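Local coordinates for protein pilus tip adhesin Cpa (Streptococcus pyogenes, PDB 4C0Z) that forms part of the pilus tip and can bind covalently, through reactive thioester bonds, to targets on the host cell surface, so mediating streptococcal adhesion, at residues Met167-Ala170 with Leu171-Ile175. Numbering follows the deposited sequence.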
ATOM      1  N   MET I 167      17.825   4.183 -11.840  1.00 68.24           N
ATOM      2  CA  MET I 167      16.875   3.574 -10.911  1.00 64.62           C
ATOM      3  C   MET I 167      16.245   2.312 -11.495  1.00 66.16           C
ATOM      4  O   MET I 167      16.228   1.281 -10.824  1.00 64.58           O
ATOM      5  CB  MET I 167      15.813   4.588 -10.460  1.00 64.01           C
ATOM      6  CG  MET I 167      16.339   5.597  -9.458  1.00 67.64           C
ATOM      7  SD  MET I 167      15.043   6.744  -8.956  1.00 69.44           S
ATOM      8  CE  MET I 167      15.327   8.010  -9.987  1.00 67.33           C
ATOM      9  N   ARG I 168      15.793   2.381 -12.761  1.00 62.98           N
ATOM     10  CA  ARG I 168      15.183   1.264 -13.489  1.00 63.22           C
ATOM     11  C   ARG I 168      16.134   0.072 -13.622  1.00 71.37           C
ATOM     12  O   ARG I 168      15.726  -1.078 -13.417  1.00 70.07           O
ATOM     13  CB  ARG I 168      14.691   1.733 -14.864  1.00 63.94           C
ATOM     14  CG  ARG I 168      13.453   2.603 -14.784  1.00 68.82           C
ATOM     15  CD  ARG I 168      13.041   3.160 -16.127  1.00 76.61           C
ATOM     16  NE  ARG I 168      11.681   3.686 -16.053  1.00 80.77           N
ATOM     17  CZ  ARG I 168      11.136   4.525 -16.928  1.00 95.47           C
ATOM     18  NH1 ARG I 168      11.834   4.956 -17.972  1.00 85.72           N
ATOM     19  NH2 ARG I 168       9.885   4.940 -16.765  1.00 77.98           N
ATOM     20  N   ASN I 169      17.409   0.355 -13.928  1.00 73.00           N
ATOM     21  CA  ASN I 169      18.443  -0.666 -14.081  1.00 77.11           C
ATOM     22  C   ASN I 169      18.801  -1.310 -12.742  1.00 80.80           C
ATOM     23  O   ASN I 169      18.972  -2.534 -12.682  1.00 83.58           O
ATOM     24  CB  ASN I 169      19.690  -0.094 -14.765  1.00 82.81           C
ATOM     25  CG  ASN I 169      20.312  -1.028 -15.773  1.00115.08           C
ATOM     26  OD1 ASN I 169      20.442  -2.241 -15.551  1.00109.79           O
ATOM     27  ND2 ASN I 169      20.629  -0.495 -16.948  1.00113.65           N
ATOM     28  N   ALA I 170      18.891  -0.491 -11.670  1.00 73.20           N
ATOM     29  CA  ALA I 170      19.212  -0.970 -10.325  1.00 71.45           C
ATOM     30  C   ALA I 170      18.100  -1.862  -9.765  1.00 72.80           C
ATOM     31  O   ALA I 170      18.414  -2.871  -9.137  1.00 74.00           O
ATOM     32  CB  ALA I 170      19.493   0.193  -9.394  1.00 70.21           C
ATOM     33  N   LEU I 171      16.815  -1.532 -10.047  1.00 65.90           N
ATOM     34  CA  LEU I 171      15.656  -2.336  -9.632  1.00 63.01           C
ATOM     35  C   LEU I 171      15.689  -3.704 -10.311  1.00 69.27           C
ATOM     36  O   LEU I 171      15.501  -4.722  -9.636  1.00 67.88           O
ATOM     37  CB  LEU I 171      14.326  -1.607  -9.919  1.00 59.92           C
ATOM     38  CG  LEU I 171      13.032  -2.359  -9.534  1.00 62.33           C
ATOM     39  CD1 LEU I 171      12.886  -2.513  -8.012  1.00 60.09           C
ATOM     40  CD2 LEU I 171      11.811  -1.678 -10.137  1.00 62.86           C
ATOM     41  N   LYS I 172      15.969  -3.714 -11.637  1.00 69.73           N
ATOM     42  CA  LYS I 172      16.086  -4.908 -12.474  1.00 72.93           C
ATOM     43  C   LYS I 172      17.112  -5.883 -11.889  1.00 78.95           C
ATOM     44  O   LYS I 172      16.835  -7.084 -11.777  1.00 79.43           O
ATOM     45  CB  LYS I 172      16.483  -4.511 -13.915  1.00 79.14           C
ATOM     46  CG  LYS I 172      16.356  -5.645 -14.926  1.00 91.48           C
ATOM     47  CD  LYS I 172      16.995  -5.307 -16.259  1.00105.86           C
ATOM     48  CE  LYS I 172      16.675  -6.324 -17.334  1.00119.36           C
ATOM     49  NZ  LYS I 172      17.329  -7.638 -17.095  1.00129.58           N
ATOM     50  N   ARG I 173      18.284  -5.353 -11.508  1.00 76.35           N
ATOM     51  CA  ARG I 173      19.373  -6.139 -10.942  1.00 78.27           C
ATOM     52  C   ARG I 173      19.049  -6.678  -9.547  1.00 78.96           C
ATOM     53  O   ARG I 173      19.322  -7.846  -9.292  1.00 80.83           O
ATOM     54  CB  ARG I 173      20.689  -5.345 -10.955  1.00 80.21           C
ATOM     55  CG  ARG I 173      21.233  -5.089 -12.366  1.00 87.66           C
ATOM     56  CD  ARG I 173      22.416  -4.147 -12.354  1.00 94.81           C
ATOM     57  NE  ARG I 173      23.651  -4.814 -11.933  1.00104.02           N
ATOM     58  CZ  ARG I 173      24.797  -4.187 -11.683  1.00111.17           C
ATOM     59  NH1 ARG I 173      24.881  -2.866 -11.810  1.00 90.76           N
ATOM     60  NH2 ARG I 173      25.866  -4.873 -11.301  1.00 94.40           N
ATOM     61  N   LEU I 174      18.436  -5.852  -8.672  1.00 70.09           N
ATOM     62  CA  LEU I 174      18.073  -6.236  -7.299  1.00 67.66           C
ATOM     63  C   LEU I 174      17.028  -7.361  -7.187  1.00 72.55           C
ATOM     64  O   LEU I 174      17.096  -8.156  -6.246  1.00 72.38           O
ATOM     65  CB  LEU I 174      17.584  -5.019  -6.478  1.00 63.28           C
ATOM     66  CG  LEU I 174      18.611  -3.972  -6.075  1.00 67.54           C
ATOM     67  CD1 LEU I 174      17.935  -2.788  -5.408  1.00 63.05           C
ATOM     68  CD2 LEU I 174      19.676  -4.550  -5.157  1.00 70.76           C
ATOM     69  N   ILE I 175      16.050  -7.404  -8.105  1.00 69.42           N
ATOM     70  CA  ILE I 175      14.972  -8.401  -8.047  1.00 68.83           C
ATOM     71  C   ILE I 175      15.295  -9.683  -8.831  1.00 78.16           C
ATOM     72  O   ILE I 175      14.458 -10.590  -8.872  1.00 78.57           O
ATOM     73  CB  ILE I 175      13.584  -7.808  -8.442  1.00 68.69           C
ATOM     74  CG1 ILE I 175      13.537  -7.376  -9.933  1.00 70.56           C
ATOM     75  CG2 ILE I 175      13.175  -6.674  -7.484  1.00 64.99           C
ATOM     76  CD1 ILE I 175      12.167  -7.278 -10.520  1.00 74.73           C
TER
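L174 and A170 meet through the backbone in the last turns of the alpha-helix 161-174, an amphipathic helix packed against helix 123-138 in the N-terminal thioester domain of Cpa. Four successive i to i+4 bonds join the turns: L171 N to M167 O at 3.0 Å, K172 N to R168 O, R173 N to N169 O, and L174 N to A170 O at 3.0 Å. All four are similar in length and nearly straight. The side chains separate into two faces. On the buried one, M167 runs away from L171 to touch N125 and V129, L171 reaches N132, and the small A170 meets I121. The helical backbone puts L171 CB 3.6 Å from M167 O, while the branch leads away from that turn toward helix 123-138. On the outer face, N169 and R173 lie alongside each other: OD1 of N169 is 4.2 Å from CD of R173. With CG beside its backbone N (chi1 -68°), R173 lays that carbon 3.4 Å from N169 O; its chain then bends at chi3, and NE forms a salt bridge with E179. R168 points away from the following turn and gives its NE to the carbonyl of A149. K172 approaches the preceding turn through its CB, 3.4 Å from N169 O. At the inner side, L174 takes the same first torsion as R173, and its CG rests 3.3 Å from A170 O, the same oxygen that accepts the hydrogen bond from L174 N.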